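Local coordinates for cell surface protein (Faecalibacterium prausnitzii A2-165, PDB 4GT6), which is of unknown function but, as an extracellular protein with BspA-type leucine-rich repeats, may bind other proteins, this being the N-terminal leucine-rich repeat part of a longer chain, at residues T27-E33 against V58-Y64; F284-L290 against V306-S312; L122-I128 against V142-V148. One frame throughout, in Å; residues are numbered along the deposited sequence. Where two conformers were deposited one is given.

Interaction 1: residues T27-E33 against V58-Y64; sequences TKYTGNE and VFCNYKY. With EDO (1,2-ethanediol), chain N.
Across this contact K28 lies beside V58, CA to CA 5.2 Å, and N32 beside Y64, while F59 to Y62 form a type II turn between these two points. T27 and K28 both face Q15 of strand 14-18 in a classic beta bulge, near the end of strand 24-29. No direct backbone bond joins the two segments. Instead a water accepts from Y29 N and donates to V58 O.

Y29 carries the packing. Its CG stands anti to the backbone N (chi1 170°), and the ring reaches over to F59 and Y62. CD2 of Y29 comes to 3.5 Å from CE1 of F59, the two ring planes inclined obliquely at 39°. CE2 of Y29 lies 3.8 Å from CE1 of Y62. V58 CG1 touches Y29 CB at 3.8 Å. The backbone N of G31 sits over the centre of one face of the Y29 ring.

The phenol groups hold the loop end. Y62 OH donates to E33 O at 2.6 Å, in the carbonyl plane and on a lone pair. Y29 OH accepts from E33 N and donates to E33 OE1 at 2.6 Å, using the anti lone pair of that carboxylate oxygen. N32 CB rests over the face of the Y64 ring, 3.6 Å from its centroid, in a CH-pi contact. A second water links N32 ND2 to Y64 OH.

An ethanediol, probably from the crystallisation liquor, donates through O1 to V58 O. Through strand 24-29 and the 58-64 loop, the contact joins the N-terminal strands to the first leucine-rich repeats. Two tyrosine hydroxyls grip E33 through its backbone N, its backbone O and its carboxylate, which should restrict the loop after strand 24-29.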
loop_
_atom_site.group_PDB
_atom_site.type_symbol
_atom_site.label_atom_id
_atom_site.label_comp_id
_atom_site.label_asym_id
_atom_site.label_seq_id
_atom_site.Cartn_x
_atom_site.Cartn_y
_atom_site.Cartn_z
ATOM N N THR A 27 -12.866 28.165 -2.594
ATOM C CA THR A 27 -11.587 28.167 -1.874
ATOM C C THR A 27 -11.729 28.104 -0.352
ATOM O O THR A 27 -10.747 27.807 0.325
ATOM C CB THR A 27 -10.760 29.404 -2.262
ATOM O OG1 THR A 27 -11.550 30.575 -2.030
ATOM C CG2 THR A 27 -10.266 29.349 -3.718
ATOM N N LYS A 28 -12.922 28.391 0.181
ATOM C CA LYS A 28 -13.187 28.365 1.624
ATOM C C LYS A 28 -14.665 28.118 1.880
ATOM O O LYS A 28 -15.515 28.537 1.088
ATOM C CB LYS A 28 -12.756 29.713 2.274
ATOM C CG LYS A 28 -12.723 29.720 3.815
ATOM C CD LYS A 28 -12.246 31.071 4.380
ATOM C CE LYS A 28 -11.875 30.939 5.839
ATOM N NZ LYS A 28 -11.147 32.135 6.341
ATOM N N TYR A 29 -14.966 27.455 2.996
ATOM C CA TYR A 29 -16.328 27.244 3.456
ATOM C C TYR A 29 -16.373 27.785 4.884
ATOM O O TYR A 29 -15.559 27.360 5.710
ATOM C CB TYR A 29 -16.743 25.779 3.380
ATOM C CG TYR A 29 -18.055 25.527 4.089
ATOM C CD1 TYR A 29 -19.261 25.981 3.552
ATOM C CD2 TYR A 29 -18.094 24.846 5.302
ATOM C CE1 TYR A 29 -20.477 25.705 4.174
ATOM C CE2 TYR A 29 -19.304 24.572 5.940
ATOM C CZ TYR A 29 -20.491 24.989 5.363
ATOM O OH TYR A 29 -21.678 24.691 5.970
ATOM N N THR A 30 -17.301 28.713 5.171
ATOM C CA THR A 30 -17.339 29.374 6.492
ATOM C C THR A 30 -18.550 28.957 7.339
ATOM O O THR A 30 -18.770 29.530 8.418
ATOM C CB THR A 30 -17.330 30.900 6.294
ATOM O OG1 THR A 30 -18.537 31.282 5.628
ATOM C CG2 THR A 30 -16.105 31.380 5.526
ATOM N N GLY A 31 -19.301 27.959 6.878
ATOM C CA GLY A 31 -20.457 27.471 7.631
ATOM C C GLY A 31 -20.112 26.354 8.612
ATOM O O GLY A 31 -18.941 26.102 8.906
ATOM N N ASN A 32 -21.131 25.666 9.111
ATOM C CA ASN A 32 -20.943 24.578 10.073
ATOM C C ASN A 32 -21.988 23.464 9.845
ATOM O O ASN A 32 -22.335 22.746 10.777
ATOM C CB ASN A 32 -21.001 25.097 11.534
ATOM C CG ASN A 32 -22.287 25.802 11.889
ATOM O OD1 ASN A 32 -23.338 25.574 11.287
ATOM N ND2 ASN A 32 -22.217 26.692 12.869
ATOM N N GLU A 33 -22.446 23.290 8.611
ATOM C CA GLU A 33 -23.423 22.232 8.285
ATOM C C GLU A 33 -22.808 20.839 8.395
ATOM O O GLU A 33 -21.588 20.690 8.253
ATOM C CB GLU A 33 -23.940 22.420 6.841
ATOM C CG GLU A 33 -24.624 23.758 6.601
ATOM C CD GLU A 33 -24.790 24.052 5.122
ATOM O OE1 GLU A 33 -23.809 24.483 4.469
ATOM O OE2 GLU A 33 -25.894 23.783 4.603
ATOM N N VAL A 58 -10.505 22.687 1.210
ATOM C CA VAL A 58 -11.737 23.401 1.669
ATOM C C VAL A 58 -12.333 22.760 2.935
ATOM O O VAL A 58 -12.695 23.480 3.878
ATOM C CB VAL A 58 -12.808 23.554 0.538
ATOM C CG1 VAL A 58 -14.080 24.229 1.080
ATOM C CG2 VAL A 58 -12.247 24.396 -0.617
ATOM N N PHE A 59 -12.410 21.415 2.987
ATOM C CA PHE A 59 -12.948 20.738 4.189
ATOM C C PHE A 59 -11.865 19.932 4.919
ATOM O O PHE A 59 -12.171 19.007 5.690
ATOM C CB PHE A 59 -14.125 19.826 3.813
ATOM C CG PHE A 59 -15.264 20.631 3.257
ATOM C CD1 PHE A 59 -16.211 21.200 4.103
ATOM C CD2 PHE A 59 -15.404 20.811 1.887
ATOM C CE1 PHE A 59 -17.252 21.976 3.582
ATOM C CE2 PHE A 59 -16.452 21.585 1.375
ATOM C CZ PHE A 59 -17.350 22.172 2.230
ATOM N N CYS A 60 -10.604 20.315 4.714
ATOM C CA CYS A 60 -9.464 19.667 5.352
ATOM C C CYS A 60 -9.545 19.859 6.872
ATOM O O CYS A 60 -9.661 21.001 7.344
ATOM C CB CYS A 60 -8.156 20.225 4.803
ATOM S SG CYS A 60 -6.683 19.442 5.510
ATOM N N ASN A 61 -9.545 18.747 7.639
ATOM C CA ASN A 61 -9.651 18.805 9.109
ATOM C C ASN A 61 -10.911 19.578 9.559
ATOM O O ASN A 61 -10.875 20.258 10.576
ATOM C CB ASN A 61 -8.393 19.436 9.744
ATOM C CG ASN A 61 -7.178 18.575 9.602
ATOM O OD1 ASN A 61 -7.228 17.379 9.885
ATOM N ND2 ASN A 61 -6.073 19.151 9.106
ATOM N N TYR A 62 -12.016 19.455 8.806
ATOM C CA TYR A 62 -13.289 20.151 9.105
ATOM C C TYR A 62 -13.626 19.876 10.556
ATOM O O TYR A 62 -13.667 18.715 10.944
ATOM C CB TYR A 62 -14.370 19.633 8.151
ATOM C CG TYR A 62 -15.707 20.333 8.276
ATOM C CD1 TYR A 62 -15.841 21.686 7.960
ATOM C CD2 TYR A 62 -16.858 19.618 8.594
ATOM C CE1 TYR A 62 -17.084 22.322 8.004
ATOM C CE2 TYR A 62 -18.107 20.236 8.640
ATOM C CZ TYR A 62 -18.218 21.588 8.335
ATOM O OH TYR A 62 -19.443 22.199 8.396
ATOM N N LYS A 63 -13.769 20.919 11.381
ATOM C CA LYS A 63 -13.904 20.708 12.828
ATOM C C LYS A 63 -15.326 20.323 13.284
ATOM O O LYS A 63 -15.490 19.865 14.416
ATOM C CB LYS A 63 -13.416 21.958 13.590
ATOM C CG LYS A 63 -14.276 23.201 13.413
ATOM C CD LYS A 63 -13.698 24.394 14.189
ATOM C CE LYS A 63 -14.490 24.714 15.431
ATOM N NZ LYS A 63 -14.389 26.156 15.786
ATOM N N TYR A 64 -16.328 20.512 12.433
ATOM C CA TYR A 64 -17.715 20.223 12.783
ATOM C C TYR A 64 -18.135 18.829 12.333
ATOM O O TYR A 64 -17.431 18.189 11.555
ATOM C CB TYR A 64 -18.636 21.270 12.143
ATOM C CG TYR A 64 -18.235 22.687 12.485
ATOM C CD1 TYR A 64 -18.399 23.190 13.774
ATOM C CD2 TYR A 64 -17.656 23.514 11.530
ATOM C CE1 TYR A 64 -18.026 24.495 14.094
ATOM C CE2 TYR A 64 -17.275 24.817 11.837
ATOM C CZ TYR A 64 -17.450 25.300 13.123
ATOM O OH TYR A 64 -17.094 26.594 13.413
HETATM C C1 EDO N . -13.445 24.393 7.095
HETATM O O1 EDO N . -14.351 24.116 6.038
HETATM C C2 EDO N . -12.485 23.194 7.299
HETATM O O2 EDO N . -11.451 23.197 6.345
HETATM O O HOH W 1 -12.650 26.135 4.188
HETATM O O HOH W 2 -19.722 27.758 13.619
#

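Interaction 2: residues F284-L290 against V306-S312; sequences FMNCPAL and VFAGCIS
F284 and F307 share a first torsion near -60° (chi1 -64° and -61°), which sets both rings side by side and pointing the same way. They are equivalent phenylalanines of successive BspA-type leucine-rich repeats. Each begins a type II turn, F284 to C287 and F307 to C310. The rings are nearly parallel, at 21°, but displaced so far that little of one covers the other; F284 CD2 meets F307 CE1 at 3.6 Å. F261 stacks on F284 and F330 meets F307, so the row of rings continues both ways.

Two direct bonds join the backbones. F284 N donates to V306 O at 2.9 Å. N286 N donates to A308 O at 2.7 Å in a nearly straight bond. N286 OD1 approaches G309, 3.8 Å from its CA. A water bridges that OD1 to G309 O.

L290 fills in next to the rings. Its CD2 lies 4.1 Å from F307 CD1 and 4.2 Å from C310 SG. On the more exposed flank, P288 CB packs on I311 CG1 at 3.8 Å. Nearby S312 OG donates to P288 O; the modelled distance of 2.5 Å is very short, and its exact value is doubtful.

Another water bridges the two segments. It accepts from S312 N and donates to both C287 O and L290 O.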
loop_
_atom_site.group_PDB
_atom_site.type_symbol
_atom_site.label_atom_id
_atom_site.label_comp_id
_atom_site.label_asym_id
_atom_site.label_seq_id
_atom_site.Cartn_x
_atom_site.Cartn_y
_atom_site.Cartn_z
ATOM N N PHE A 284 9.101 -12.574 5.100
ATOM C CA PHE A 284 8.280 -13.655 5.674
ATOM C C PHE A 284 7.699 -13.246 7.022
ATOM O O PHE A 284 7.367 -14.106 7.841
ATOM C CB PHE A 284 9.127 -14.936 5.838
ATOM C CG PHE A 284 9.617 -15.499 4.527
ATOM C CD1 PHE A 284 8.842 -16.401 3.807
ATOM C CD2 PHE A 284 10.851 -15.126 4.011
ATOM C CE1 PHE A 284 9.301 -16.923 2.594
ATOM C CE2 PHE A 284 11.298 -15.629 2.788
ATOM C CZ PHE A 284 10.517 -16.520 2.084
HETATM N N MSE A 285 7.494 -11.959 7.233
HETATM C CA MSE A 285 7.014 -11.543 8.535
HETATM C C MSE A 285 5.550 -11.961 8.808
HETATM O O MSE A 285 4.722 -12.016 7.898
HETATM C CB MSE A 285 7.254 -10.062 8.791
HETATM C CG MSE A 285 6.358 -9.116 8.089
HETATM SE SE MSE A 285 6.790 -7.307 8.779
HETATM C CE MSE A 285 6.486 -7.478 10.671
ATOM N N ASN A 286 5.285 -12.346 10.064
ATOM C CA ASN A 286 3.974 -12.787 10.551
ATOM C C ASN A 286 3.439 -14.005 9.771
ATOM O O ASN A 286 2.254 -14.042 9.438
ATOM C CB ASN A 286 2.971 -11.624 10.524
ATOM C CG ASN A 286 3.389 -10.509 11.444
ATOM O OD1 ASN A 286 3.818 -10.742 12.570
ATOM N ND2 ASN A 286 3.317 -9.283 10.974
ATOM N N CYS A 287 4.313 -14.999 9.487
ATOM C CA CYS A 287 3.909 -16.282 8.882
ATOM C C CYS A 287 3.789 -17.255 10.051
ATOM O O CYS A 287 4.810 -17.797 10.472
ATOM C CB CYS A 287 4.929 -16.743 7.844
ATOM S SG CYS A 287 4.849 -15.811 6.297
ATOM N N PRO A 288 2.581 -17.435 10.645
ATOM C CA PRO A 288 2.489 -18.203 11.903
ATOM C C PRO A 288 2.577 -19.722 11.771
ATOM O O PRO A 288 2.653 -20.383 12.800
ATOM C CB PRO A 288 1.124 -17.794 12.472
ATOM C CG PRO A 288 0.345 -17.361 11.322
ATOM C CD PRO A 288 1.283 -16.819 10.300
ATOM N N ALA A 289 2.535 -20.274 10.543
ATOM C CA ALA A 289 2.645 -21.724 10.353
ATOM C C ALA A 289 4.025 -22.111 9.808
ATOM O O ALA A 289 4.311 -23.303 9.691
ATOM C CB ALA A 289 1.561 -22.218 9.411
ATOM N N LEU A 290 4.887 -21.124 9.522
ATOM C CA LEU A 290 6.200 -21.352 8.908
ATOM C C LEU A 290 7.129 -22.083 9.867
ATOM O O LEU A 290 7.445 -21.577 10.948
ATOM C CB LEU A 290 6.815 -20.039 8.387
ATOM C CG LEU A 290 8.094 -20.161 7.529
ATOM C CD1 LEU A 290 7.851 -21.020 6.258
ATOM C CD2 LEU A 290 8.620 -18.780 7.139
ATOM N N VAL A 306 12.809 -9.963 8.737
ATOM C CA VAL A 306 12.607 -11.023 7.716
ATOM C C VAL A 306 11.670 -12.162 8.223
ATOM O O VAL A 306 10.784 -12.571 7.476
ATOM C CB VAL A 306 13.926 -11.564 7.097
ATOM C CG1 VAL A 306 14.884 -12.133 8.149
ATOM C CG2 VAL A 306 13.652 -12.566 5.959
ATOM N N PHE A 307 11.850 -12.636 9.457
ATOM C CA PHE A 307 11.023 -13.685 10.058
ATOM C C PHE A 307 10.357 -13.199 11.338
ATOM O O PHE A 307 9.979 -14.013 12.174
ATOM C CB PHE A 307 11.861 -14.952 10.332
ATOM C CG PHE A 307 12.446 -15.543 9.073
ATOM C CD1 PHE A 307 11.627 -16.145 8.118
ATOM C CD2 PHE A 307 13.820 -15.523 8.849
ATOM C CE1 PHE A 307 12.169 -16.671 6.937
ATOM C CE2 PHE A 307 14.360 -16.049 7.670
ATOM C CZ PHE A 307 13.533 -16.616 6.721
ATOM N N ALA A 308 10.162 -11.885 11.485
ATOM C CA ALA A 308 9.491 -11.350 12.665
ATOM C C ALA A 308 8.067 -11.948 12.771
ATOM O O ALA A 308 7.370 -12.059 11.751
ATOM C CB ALA A 308 9.437 -9.820 12.590
ATOM N N GLY A 309 7.692 -12.396 13.970
ATOM C CA GLY A 309 6.366 -12.966 14.226
ATOM C C GLY A 309 6.137 -14.364 13.665
ATOM O O GLY A 309 4.987 -14.808 13.540
ATOM N N CYS A 310 7.220 -15.073 13.322
ATOM C CA CYS A 310 7.085 -16.444 12.832
ATOM C C CYS A 310 7.078 -17.363 14.060
ATOM O O CYS A 310 8.078 -17.973 14.438
ATOM C CB CYS A 310 8.167 -16.792 11.818
ATOM S SG CYS A 310 7.926 -15.972 10.213
ATOM N N ILE A 311 5.893 -17.445 14.663
ATOM C CA ILE A 311 5.630 -18.089 15.951
ATOM C C ILE A 311 5.663 -19.644 15.927
ATOM O O ILE A 311 5.595 -20.229 17.004
ATOM C CB ILE A 311 4.310 -17.529 16.580
ATOM C CG1 ILE A 311 3.054 -17.799 15.706
ATOM C CG2 ILE A 311 4.460 -16.028 16.892
ATOM C CD1 ILE A 311 1.701 -17.790 16.486
ATOM N N SER A 312 5.814 -20.300 14.760
ATOM C CA SER A 312 5.921 -21.774 14.676
ATOM C C SER A 312 7.353 -22.210 14.389
ATOM O O SER A 312 7.652 -23.405 14.400
ATOM C CB SER A 312 5.002 -22.337 13.597
ATOM O OG SER A 312 3.668 -22.286 14.053
HETATM O O HOH W 3 2.792 -13.471 14.051
HETATM O O HOH W 4 6.101 -19.519 12.104
#

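Interaction 3: residues L122-I128 against V142-V148; sequences LDSVTEI and VTIPEGV. With EDO (1,2-ethanediol), chain M.
L122 and P145 meet in the tight part of this contact, where L122 O lies 3.3 Å from P145 CG. V125 O approaches the same carbon at 3.4 Å, so the proline ring is wedged against two carbonyl oxygens. The V125 and P145 side chains cross at about a right angle. V148 has CG2 anti to its carbonyl carbon, and this branch is the one turned to V125.

Deeper in, the contact is mainly apolar. L122 CD2 presses on V142 CG1 at 3.7 Å and lies near I144 CD1. The far end of I144 also turns to I128 CD1. V125 and I144 each have a second conformer, so the contacts made by the ends of their side chains hold for one copy and are less certain. These are interior residues of successive leucine-rich repeats.

The solvent side is looser. No direct hydrogen bond crosses between the segments. One water takes this role, donating to V125 O at 2.7 Å and to E146 O. G147 lies alongside T126, at the third position of the type II turn P145 to V148. D123 turns its CB away from the other segment. Its OD2 instead accepts from an ethanediol, probably a crystallisation additive, at 2.7 Å; that molecule also bonds to K98 O and S100 N.

L122, V125 and I128 all pack on I105. T126 bonds to K103, and E127 to K103 and to I105 of strand 104-105. V142 pairs with T164 and T166 of strand 164-166. By this backbone pairing on both sides, the contact lies between those two strands.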
loop_
_atom_site.group_PDB
_atom_site.type_symbol
_atom_site.label_atom_id
_atom_site.label_comp_id
_atom_site.label_asym_id
_atom_site.label_seq_id
_atom_site.Cartn_x
_atom_site.Cartn_y
_atom_site.Cartn_z
ATOM N N LEU A 122 -15.999 8.783 -8.811
ATOM C CA LEU A 122 -14.949 8.014 -9.494
ATOM C C LEU A 122 -15.335 7.560 -10.912
ATOM O O LEU A 122 -14.464 7.196 -11.703
ATOM C CB LEU A 122 -14.657 6.789 -8.626
ATOM C CG LEU A 122 -13.216 6.505 -8.279
ATOM C CD1 LEU A 122 -12.543 7.697 -7.611
ATOM C CD2 LEU A 122 -13.125 5.314 -7.404
ATOM N N ASP A 123 -16.623 7.582 -11.239
ATOM C CA ASP A 123 -17.167 7.048 -12.487
ATOM C C ASP A 123 -16.563 7.604 -13.804
ATOM O O ASP A 123 -16.498 6.849 -14.770
ATOM C CB ASP A 123 -18.703 7.197 -12.498
ATOM C CG ASP A 123 -19.416 6.451 -11.362
ATOM O OD1 ASP A 123 -18.795 5.541 -10.755
ATOM O OD2 ASP A 123 -20.573 6.802 -11.057
ATOM N N SER A 124 -16.137 8.882 -13.878
ATOM C CA SER A 124 -15.584 9.407 -15.141
ATOM C C SER A 124 -14.211 10.113 -14.946
ATOM O O SER A 124 -13.797 10.916 -15.782
ATOM C CB SER A 124 -16.580 10.352 -15.809
ATOM O OG SER A 124 -16.816 11.484 -14.989
ATOM N N VAL A 125 -13.509 9.754 -13.883
ATOM C CA VAL A 125 -12.213 10.320 -13.530
ATOM C C VAL A 125 -11.120 9.844 -14.517
ATOM O O VAL A 125 -11.196 8.722 -15.030
ATOM C CB VAL A 125 -11.882 9.975 -12.051
ATOM C CG1 VAL A 125 -11.423 8.523 -11.868
ATOM C CG2 VAL A 125 -10.883 10.954 -11.459
ATOM N N THR A 126 -10.141 10.717 -14.813
ATOM C CA THR A 126 -9.023 10.360 -15.686
ATOM C C THR A 126 -7.730 10.471 -14.889
ATOM O O THR A 126 -6.716 9.947 -15.327
ATOM C CB THR A 126 -8.977 11.188 -16.967
ATOM O OG1 THR A 126 -8.856 12.566 -16.637
ATOM C CG2 THR A 126 -10.155 10.907 -17.909
ATOM N N GLU A 127 -7.740 11.208 -13.750
ATOM C CA GLU A 127 -6.531 11.392 -12.935
ATOM C C GLU A 127 -6.871 11.359 -11.476
ATOM O O GLU A 127 -7.780 12.066 -11.048
ATOM C CB GLU A 127 -5.829 12.749 -13.222
ATOM C CG GLU A 127 -5.328 12.959 -14.639
ATOM C CD GLU A 127 -4.739 14.346 -14.807
ATOM O OE1 GLU A 127 -3.576 14.551 -14.391
ATOM O OE2 GLU A 127 -5.473 15.251 -15.263
ATOM N N ILE A 128 -6.161 10.541 -10.718
ATOM C CA ILE A 128 -6.317 10.451 -9.259
ATOM C C ILE A 128 -4.906 10.495 -8.687
ATOM O O ILE A 128 -4.079 9.623 -9.027
ATOM C CB ILE A 128 -7.102 9.209 -8.767
ATOM C CG1 ILE A 128 -8.385 8.921 -9.570
ATOM C CG2 ILE A 128 -7.403 9.379 -7.295
ATOM C CD1 ILE A 128 -8.983 7.459 -9.305
ATOM N N VAL A 142 -14.117 -1.045 -5.527
ATOM C CA VAL A 142 -13.762 0.129 -6.318
ATOM C C VAL A 142 -13.547 -0.287 -7.759
ATOM O O VAL A 142 -12.853 -1.271 -8.015
ATOM C CB VAL A 142 -12.505 0.856 -5.751
ATOM C CG1 VAL A 142 -11.976 1.895 -6.741
ATOM C CG2 VAL A 142 -12.804 1.523 -4.405
ATOM N N THR A 143 -14.105 0.484 -8.689
ATOM C CA THR A 143 -13.865 0.302 -10.109
ATOM C C THR A 143 -13.160 1.555 -10.612
ATOM O O THR A 143 -13.699 2.659 -10.510
ATOM C CB THR A 143 -15.154 -0.010 -10.905
ATOM O OG1 THR A 143 -15.705 -1.236 -10.435
ATOM C CG2 THR A 143 -14.894 -0.142 -12.410
ATOM N N ILE A 144 -11.952 1.382 -11.144
ATOM C CA ILE A 144 -11.176 2.477 -11.725
ATOM C C ILE A 144 -11.538 2.515 -13.211
ATOM O O ILE A 144 -11.396 1.495 -13.889
ATOM C CB ILE A 144 -9.652 2.325 -11.441
ATOM C CG1 ILE A 144 -9.339 2.343 -9.915
ATOM C CG2 ILE A 144 -8.825 3.373 -12.192
ATOM C CD1 ILE A 144 -9.746 3.683 -9.099
ATOM N N PRO A 145 -12.073 3.644 -13.731
ATOM C CA PRO A 145 -12.501 3.668 -15.140
ATOM C C PRO A 145 -11.385 3.751 -16.162
ATOM O O PRO A 145 -10.288 4.223 -15.854
ATOM C CB PRO A 145 -13.346 4.948 -15.230
ATOM C CG PRO A 145 -12.749 5.846 -14.228
ATOM C CD PRO A 145 -12.350 4.947 -13.075
ATOM N N GLU A 146 -11.709 3.305 -17.405
ATOM C CA GLU A 146 -10.785 3.382 -18.534
ATOM C C GLU A 146 -10.408 4.856 -18.735
ATOM O O GLU A 146 -11.264 5.728 -18.642
ATOM C CB GLU A 146 -11.403 2.742 -19.805
ATOM C CG GLU A 146 -11.580 1.222 -19.726
ATOM C CD GLU A 146 -10.330 0.351 -19.791
ATOM O OE1 GLU A 146 -9.232 0.899 -20.041
ATOM O OE2 GLU A 146 -10.443 -0.876 -19.554
ATOM N N GLY A 147 -9.124 5.125 -18.929
ATOM C CA GLY A 147 -8.658 6.502 -19.065
ATOM C C GLY A 147 -7.697 6.868 -17.950
ATOM O O GLY A 147 -6.838 7.735 -18.131
ATOM N N VAL A 148 -7.804 6.180 -16.791
ATOM C CA VAL A 148 -6.843 6.347 -15.700
ATOM C C VAL A 148 -5.569 5.570 -16.106
ATOM O O VAL A 148 -5.674 4.392 -16.444
ATOM C CB VAL A 148 -7.401 5.893 -14.338
ATOM C CG1 VAL A 148 -6.292 5.923 -13.278
ATOM C CG2 VAL A 148 -8.575 6.790 -13.896
HETATM C C1 EDO M . -23.538 9.900 -9.830
HETATM O O1 EDO M . -24.947 10.038 -9.700
HETATM C C2 EDO M . -23.123 9.030 -11.041
HETATM O O2 EDO M . -21.738 9.217 -11.367
HETATM O O HOH W 5 -12.496 7.932 -17.232
#

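The three contacts follow one another along the chain, and none nests in or crosses another. Interaction 1 comes first and closes a loop of 24 residues, mostly strand. Interaction 3 follows and spans 13 residues between neighbouring repeats. It reaches the same sheet as interaction 1, with centres 26 Å apart. Interaction 2 comes last, bridging 15 residues in the second repeat region. It lies across the chain's centre from both others, 45 Å from interaction 1 and 37 Å from interaction 3, centre to centre. The two later contacts are local steps of the solenoid; interaction 1 joins its N-terminal end to the preceding strands.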